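Local coordinates for protein mRNA-decapping enzyme subunit 1 (PDB 1Q67) that serves in yeast as the activating subunit of the DCP1-DCP2 decapping complex, which strips the 7-methylguanine cap from mRNAs and so commits them to degradation, at residues B[33-39]-B[65-71]; B[137-141]-B[221-227]. One frame throughout, in Å; residues are numbered along the deposited sequence.

Overall arrangement
Two antiparallel sheets and a long helix, 208-223, make up the PH-like fold of this chain, and the two contacts sample one of those sheets at successive strands. Contact 1 pairs strand 34-41, at one edge of the four-stranded sheet, with strand 64-70; contact 2, later in the chain, sets the start of the next strand, 140-146, against the end of the helix and the tail after it. Their centres lie about 11 Å apart. They meet where Asn139 and Gly141 take up backbone hydrogen bonds with Arg70 and Tyr68, so one sheet carries both. Residues 65-71 thus link edge strand to interior, while the helix and its tail close one face.

Contact 1: residues B[33-39]-B[65-71]; sequences KIKQLLF and LAIYLRD
Ile34 lays its CG1 3.6 Å from Tyr68 CD1, a first apolar overlap between two extended, antiparallel segments whose strand axes approach to 4.4 Å at 146°. The ladder they form illustrates how a classic beta bulge, used twice, lets one strand gain residues on its neighbour. In the first, Lys35 and Gln36 both face Leu69: Leu69 O accepts Lys35 N at 2.8 Å and, weakly, Gln36 N at 3.4 Å, while Leu69 N returns a 2.8 Å bond to Gln36 O. In the second, Leu38 N (2.8 Å) and Phe39 N (3.0 Å) share Ile67 O, and Ile67 N donates to Phe39 O at 2.8 Å. Lys35 and Leu38 open the bulges with psi near -30°, which turns both CA-CB bonds toward strand 65-70. Between the bulges Leu37 and Tyr68 form a non-hydrogen-bonded pair, CA to CA 4.3 Å. At the open end Asp71 N reaches Lys33 O at 3.0 Å, and a water joins Lys35 NZ (3.2 Å) to Asp71 OD2 (2.9 Å); Lys35, fully extended, also salt-bridges Asp228. Phe39 (chi1 t) and Ile67 (chi1 m) share a face, CB to CB 4.3 Å, as do Leu37 and Tyr68 on the other, where Leu37 CD1 lies 3.8 Å from Ala66 CB. Lys33 CB lies over one face of the Arg70 guanidinium, 3.5 Å from Arg70 NH2, and Arg70 forms salt bridges with Asp31 and Asp136. Helix 208-223 packs on Phe39 and Ile67 through Leu217, while strand 140-146 continues the sheet beyond 64-70.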
loop_
_atom_site.group_PDB
_atom_site.type_symbol
_atom_site.label_atom_id
_atom_site.label_comp_id
_atom_site.label_asym_id
_atom_site.label_seq_id
_atom_site.Cartn_x
_atom_site.Cartn_y
_atom_site.Cartn_z
ATOM N N LYS B 33 2.794 -5.146 -25.128
ATOM C CA LYS B 33 3.042 -3.934 -25.902
ATOM C C LYS B 33 4.131 -2.992 -25.393
ATOM O O LYS B 33 4.631 -2.182 -26.167
ATOM C CB LYS B 33 1.750 -3.124 -26.062
ATOM C CG LYS B 33 0.978 -3.368 -27.356
ATOM C CD LYS B 33 0.353 -4.741 -27.403
ATOM C CE LYS B 33 -0.594 -4.869 -28.598
ATOM N NZ LYS B 33 -1.743 -3.915 -28.523
ATOM N N ILE B 34 4.510 -3.075 -24.118
ATOM C CA ILE B 34 5.530 -2.155 -23.631
ATOM C C ILE B 34 6.690 -2.081 -24.610
ATOM O O ILE B 34 7.208 -3.101 -25.060
ATOM C CB ILE B 34 6.074 -2.535 -22.224
ATOM C CG1 ILE B 34 7.108 -1.492 -21.780
ATOM C CG2 ILE B 34 6.713 -3.921 -22.249
ATOM C CD1 ILE B 34 7.504 -1.569 -20.297
ATOM N N LYS B 35 7.092 -0.859 -24.940
ATOM C CA LYS B 35 8.182 -0.634 -25.879
ATOM C C LYS B 35 9.306 0.153 -25.232
ATOM O O LYS B 35 10.470 -0.028 -25.567
ATOM C CB LYS B 35 7.657 0.123 -27.105
ATOM C CG LYS B 35 8.737 0.569 -28.090
ATOM C CD LYS B 35 8.117 1.310 -29.274
ATOM C CE LYS B 35 9.178 1.817 -30.241
ATOM N NZ LYS B 35 8.558 2.434 -31.452
ATOM N N GLN B 36 8.954 1.035 -24.307
ATOM C CA GLN B 36 9.950 1.842 -23.622
ATOM C C GLN B 36 9.461 2.263 -22.236
ATOM O O GLN B 36 8.363 2.795 -22.087
ATOM C CB GLN B 36 10.289 3.080 -24.468
ATOM C CG GLN B 36 11.369 3.975 -23.878
ATOM C CD GLN B 36 11.610 5.247 -24.705
ATOM O OE1 GLN B 36 10.695 5.772 -25.350
ATOM N NE2 GLN B 36 12.840 5.756 -24.668
ATOM N N LEU B 37 10.282 2.008 -21.222
ATOM C CA LEU B 37 9.946 2.382 -19.853
ATOM C C LEU B 37 10.235 3.877 -19.741
ATOM O O LEU B 37 11.312 4.325 -20.113
ATOM C CB LEU B 37 10.818 1.597 -18.862
ATOM C CG LEU B 37 10.678 1.904 -17.367
ATOM C CD1 LEU B 37 9.273 1.556 -16.898
ATOM C CD2 LEU B 37 11.725 1.092 -16.576
ATOM N N LEU B 38 9.286 4.648 -19.224
ATOM C CA LEU B 38 9.488 6.093 -19.126
ATOM C C LEU B 38 9.709 6.581 -17.708
ATOM O O LEU B 38 10.361 7.598 -17.485
ATOM C CB LEU B 38 8.278 6.838 -19.707
ATOM C CG LEU B 38 7.894 6.515 -21.150
ATOM C CD1 LEU B 38 6.646 7.308 -21.524
ATOM C CD2 LEU B 38 9.062 6.862 -22.095
ATOM N N PHE B 39 9.164 5.850 -16.746
ATOM C CA PHE B 39 9.273 6.263 -15.359
ATOM C C PHE B 39 8.920 5.122 -14.421
ATOM O O PHE B 39 8.041 4.310 -14.722
ATOM C CB PHE B 39 8.306 7.428 -15.110
ATOM C CG PHE B 39 8.177 7.823 -13.669
ATOM C CD1 PHE B 39 9.027 8.775 -13.117
ATOM C CD2 PHE B 39 7.232 7.213 -12.853
ATOM C CE1 PHE B 39 8.934 9.118 -11.767
ATOM C CE2 PHE B 39 7.131 7.546 -11.505
ATOM C CZ PHE B 39 7.988 8.499 -10.959
ATOM N N LEU B 65 5.630 1.390 -9.205
ATOM C CA LEU B 65 4.767 2.100 -10.133
ATOM C C LEU B 65 5.592 2.485 -11.349
ATOM O O LEU B 65 6.665 3.069 -11.215
ATOM C CB LEU B 65 4.195 3.360 -9.471
ATOM C CG LEU B 65 3.566 4.453 -10.355
ATOM C CD1 LEU B 65 2.351 3.920 -11.087
ATOM C CD2 LEU B 65 3.163 5.624 -9.473
ATOM N N ALA B 66 5.105 2.142 -12.535
ATOM C CA ALA B 66 5.822 2.487 -13.750
ATOM C C ALA B 66 4.879 3.050 -14.803
ATOM O O ALA B 66 3.705 2.684 -14.853
ATOM C CB ALA B 66 6.539 1.260 -14.317
ATOM N N ILE B 67 5.413 3.947 -15.627
ATOM C CA ILE B 67 4.684 4.550 -16.730
ATOM C C ILE B 67 5.549 4.246 -17.939
ATOM O O ILE B 67 6.756 4.493 -17.938
ATOM C CB ILE B 67 4.517 6.055 -16.544
ATOM C CG1 ILE B 67 3.551 6.296 -15.384
ATOM C CG2 ILE B 67 3.984 6.691 -17.832
ATOM C CD1 ILE B 67 3.497 7.711 -14.940
ATOM N N TYR B 68 4.937 3.692 -18.973
ATOM C CA TYR B 68 5.710 3.297 -20.131
ATOM C C TYR B 68 4.983 3.538 -21.443
ATOM O O TYR B 68 3.761 3.663 -21.479
ATOM C CB TYR B 68 6.044 1.811 -19.993
ATOM C CG TYR B 68 4.806 0.970 -19.806
ATOM C CD1 TYR B 68 4.200 0.342 -20.891
ATOM C CD2 TYR B 68 4.222 0.819 -18.546
ATOM C CE1 TYR B 68 3.054 -0.422 -20.731
ATOM C CE2 TYR B 68 3.059 0.059 -18.375
ATOM C CZ TYR B 68 2.489 -0.562 -19.481
ATOM O OH TYR B 68 1.359 -1.339 -19.344
ATOM N N LEU B 69 5.761 3.581 -22.514
ATOM C CA LEU B 69 5.240 3.795 -23.852
ATOM C C LEU B 69 4.873 2.445 -24.454
ATOM O O LEU B 69 5.608 1.466 -24.310
ATOM C CB LEU B 69 6.290 4.498 -24.713
ATOM C CG LEU B 69 5.822 4.945 -26.105
ATOM C CD1 LEU B 69 6.564 6.211 -26.522
ATOM C CD2 LEU B 69 6.048 3.827 -27.098
ATOM N N ARG B 70 3.727 2.393 -25.117
ATOM C CA ARG B 70 3.271 1.161 -25.729
ATOM C C ARG B 70 3.424 1.218 -27.249
ATOM O O ARG B 70 3.368 2.289 -27.854
ATOM C CB ARG B 70 1.813 0.906 -25.345
ATOM C CG ARG B 70 1.597 0.895 -23.837
ATOM C CD ARG B 70 0.153 0.644 -23.450
ATOM N NE ARG B 70 -0.231 -0.757 -23.561
ATOM C CZ ARG B 70 -1.043 -1.245 -24.492
ATOM N NH1 ARG B 70 -1.567 -0.443 -25.414
ATOM N NH2 ARG B 70 -1.350 -2.532 -24.487
ATOM N N ASP B 71 3.639 0.063 -27.862
ATOM C CA ASP B 71 3.787 -0.000 -29.304
ATOM C C ASP B 71 2.431 -0.314 -29.918
ATOM O O ASP B 71 1.997 -1.462 -29.922
ATOM C CB ASP B 71 4.787 -1.089 -29.696
ATOM C CG ASP B 71 5.192 -1.006 -31.158
ATOM O OD1 ASP B 71 4.306 -0.783 -32.016
ATOM O OD2 ASP B 71 6.397 -1.172 -31.451
HETATM O O HOH W 1 8.681 -0.367 -32.983
#

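Contact 2: residues B[137-141]-B[221-227]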
loop_
_atom_site.group_PDB
_atom_site.type_symbol
_atom_site.label_atom_id
_atom_site.label_comp_id
_atom_site.label_asym_id
_atom_site.label_seq_id
_atom_site.Cartn_x
_atom_site.Cartn_y
_atom_site.Cartn_z
ATOM N N ILE B 137 -5.792 2.542 -28.961
ATOM C CA ILE B 137 -5.622 3.957 -28.638
ATOM C C ILE B 137 -4.778 4.247 -27.398
ATOM O O ILE B 137 -4.503 5.409 -27.094
ATOM C CB ILE B 137 -6.982 4.650 -28.437
ATOM C CG1 ILE B 137 -7.731 3.990 -27.282
ATOM C CG2 ILE B 137 -7.798 4.580 -29.722
ATOM C CD1 ILE B 137 -9.001 4.706 -26.892
ATOM N N TYR B 138 -4.371 3.209 -26.676
ATOM C CA TYR B 138 -3.564 3.423 -25.482
ATOM C C TYR B 138 -2.078 3.483 -25.790
ATOM O O TYR B 138 -1.372 2.477 -25.727
ATOM C CB TYR B 138 -3.850 2.338 -24.447
ATOM C CG TYR B 138 -5.306 2.272 -24.057
ATOM C CD1 TYR B 138 -6.218 1.534 -24.812
ATOM C CD2 TYR B 138 -5.783 2.972 -22.953
ATOM C CE1 TYR B 138 -7.577 1.494 -24.470
ATOM C CE2 TYR B 138 -7.131 2.940 -22.602
ATOM C CZ TYR B 138 -8.022 2.201 -23.363
ATOM O OH TYR B 138 -9.357 2.166 -23.013
ATOM N N ASN B 139 -1.616 4.684 -26.123
ATOM C CA ASN B 139 -0.215 4.939 -26.448
ATOM C C ASN B 139 0.714 4.724 -25.252
ATOM O O ASN B 139 1.884 4.389 -25.419
ATOM C CB ASN B 139 -0.052 6.382 -26.939
ATOM C CG ASN B 139 -0.730 6.626 -28.276
ATOM O OD1 ASN B 139 -0.235 6.210 -29.325
ATOM N ND2 ASN B 139 -1.871 7.293 -28.244
ATOM N N TYR B 140 0.190 4.939 -24.050
ATOM C CA TYR B 140 0.991 4.797 -22.843
ATOM C C TYR B 140 0.235 3.998 -21.807
ATOM O O TYR B 140 -0.986 3.854 -21.880
ATOM C CB TYR B 140 1.340 6.171 -22.268
ATOM C CG TYR B 140 1.695 7.184 -23.326
ATOM C CD1 TYR B 140 0.836 8.252 -23.620
ATOM C CD2 TYR B 140 2.870 7.064 -24.060
ATOM C CE1 TYR B 140 1.143 9.171 -24.622
ATOM C CE2 TYR B 140 3.188 7.972 -25.062
ATOM C CZ TYR B 140 2.324 9.021 -25.340
ATOM O OH TYR B 140 2.652 9.914 -26.334
ATOM N N GLY B 141 0.976 3.461 -20.849
ATOM C CA GLY B 141 0.352 2.678 -19.810
ATOM C C GLY B 141 0.963 2.965 -18.462
ATOM O O GLY B 141 2.102 3.416 -18.347
ATOM N N LEU B 221 2.147 13.749 -21.398
ATOM C CA LEU B 221 1.640 12.712 -22.288
ATOM C C LEU B 221 0.195 12.992 -22.675
ATOM O O LEU B 221 -0.238 12.657 -23.782
ATOM C CB LEU B 221 1.745 11.335 -21.624
ATOM C CG LEU B 221 3.136 10.804 -21.265
ATOM C CD1 LEU B 221 2.958 9.493 -20.500
ATOM C CD2 LEU B 221 3.979 10.571 -22.529
ATOM N N LEU B 222 -0.551 13.611 -21.769
ATOM C CA LEU B 222 -1.949 13.925 -22.055
ATOM C C LEU B 222 -2.122 15.126 -22.993
ATOM O O LEU B 222 -2.969 15.107 -23.881
ATOM C CB LEU B 222 -2.712 14.202 -20.759
ATOM C CG LEU B 222 -2.947 13.051 -19.776
ATOM C CD1 LEU B 222 -3.744 13.579 -18.589
ATOM C CD2 LEU B 222 -3.700 11.908 -20.462
ATOM N N GLU B 223 -1.305 16.154 -22.781
ATOM C CA GLU B 223 -1.340 17.410 -23.537
ATOM C C GLU B 223 -0.679 17.415 -24.907
ATOM O O GLU B 223 -0.826 18.376 -25.655
ATOM C CB GLU B 223 -0.677 18.521 -22.716
ATOM C CG GLU B 223 -1.600 19.588 -22.187
ATOM C CD GLU B 223 -2.491 19.092 -21.085
ATOM O OE1 GLU B 223 -3.191 18.082 -21.315
ATOM O OE2 GLU B 223 -2.500 19.716 -19.997
ATOM N N ASN B 224 0.071 16.377 -25.244
ATOM C CA ASN B 224 0.728 16.372 -26.541
ATOM C C ASN B 224 0.231 15.293 -27.474
ATOM O O ASN B 224 -0.538 14.413 -27.081
ATOM C CB ASN B 224 2.239 16.257 -26.361
ATOM C CG ASN B 224 2.848 17.526 -25.811
ATOM O OD1 ASN B 224 3.063 18.488 -26.549
ATOM N ND2 ASN B 224 3.101 17.552 -24.508
ATOM N N GLU B 225 0.676 15.388 -28.721
ATOM C CA GLU B 225 0.319 14.451 -29.775
ATOM C C GLU B 225 0.902 13.073 -29.462
ATOM O O GLU B 225 1.958 12.965 -28.840
ATOM C CB GLU B 225 0.888 14.962 -31.099
ATOM C CG GLU B 225 0.190 14.462 -32.342
ATOM C CD GLU B 225 -1.223 15.003 -32.474
ATOM O OE1 GLU B 225 -1.433 16.202 -32.173
ATOM O OE2 GLU B 225 -2.118 14.230 -32.892
ATOM N N PRO B 226 0.223 12.001 -29.897
ATOM C CA PRO B 226 0.721 10.651 -29.639
ATOM C C PRO B 226 2.155 10.502 -30.110
ATOM O O PRO B 226 2.495 10.908 -31.221
ATOM C CB PRO B 226 -0.232 9.774 -30.441
ATOM C CG PRO B 226 -1.493 10.541 -30.395
ATOM C CD PRO B 226 -1.043 11.950 -30.643
ATOM N N LYS B 227 2.988 9.921 -29.258
ATOM C CA LYS B 227 4.389 9.704 -29.579
ATOM C C LYS B 227 4.650 8.215 -29.743
ATOM O O LYS B 227 4.150 7.389 -28.975
ATOM C CB LYS B 227 5.276 10.276 -28.477
ATOM C CG LYS B 227 5.258 11.784 -28.414
ATOM C CD LYS B 227 6.599 12.358 -28.843
ATOM C CE LYS B 227 6.971 11.938 -30.256
ATOM N NZ LYS B 227 8.361 12.371 -30.590
HETATM O O HOH W 2 1.364 12.179 -25.823
#
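The C-terminal end of helix 208-223, with the tail that turns back from it, forms a pocket for an aromatic side chain from the neighbouring sheet. Tyr140, at the start of strand 140-146, fills it. Leu221 CD2 sits over one face of the Tyr140 ring, 3.6 Å from the centroid and 12° off the normal, a clear CH-pi contact; the same methyl carbon is 3.6 Å from Tyr140 CZ. The phenol then ends among backbone polar groups: Lys227 N donates to Tyr140 OH at 2.9 Å, and Lys227 CB lies 3.4 Å from that oxygen. A water 2.7 Å from Tyr140 OH donates to Leu221 O at 2.6 Å and lies 3.2 Å from Glu225 O, so the phenol, the last helical turn and the extended tail meet around one solvent molecule. In a PH-type fold a long C-terminal helix packs against the beta sandwich, and here Tyr140 ties the sheet both to that helix and to the residues following it. Leu221, with chi1 m and chi2 t, supplies the methyl over the ring face. Just before the strand, Asn139 is at the end of an inverse gamma turn centred on Tyr138, and its ND2 touches Pro226 CB at 3.7 Å. Pro226 also leans on Ser161 and Val162 of helix 160-169. Ile157 of strand 152-157 and Leu69 of strand 64-70 also touch the Tyr140 side chain, and Leu221 in turn rests on Ile67.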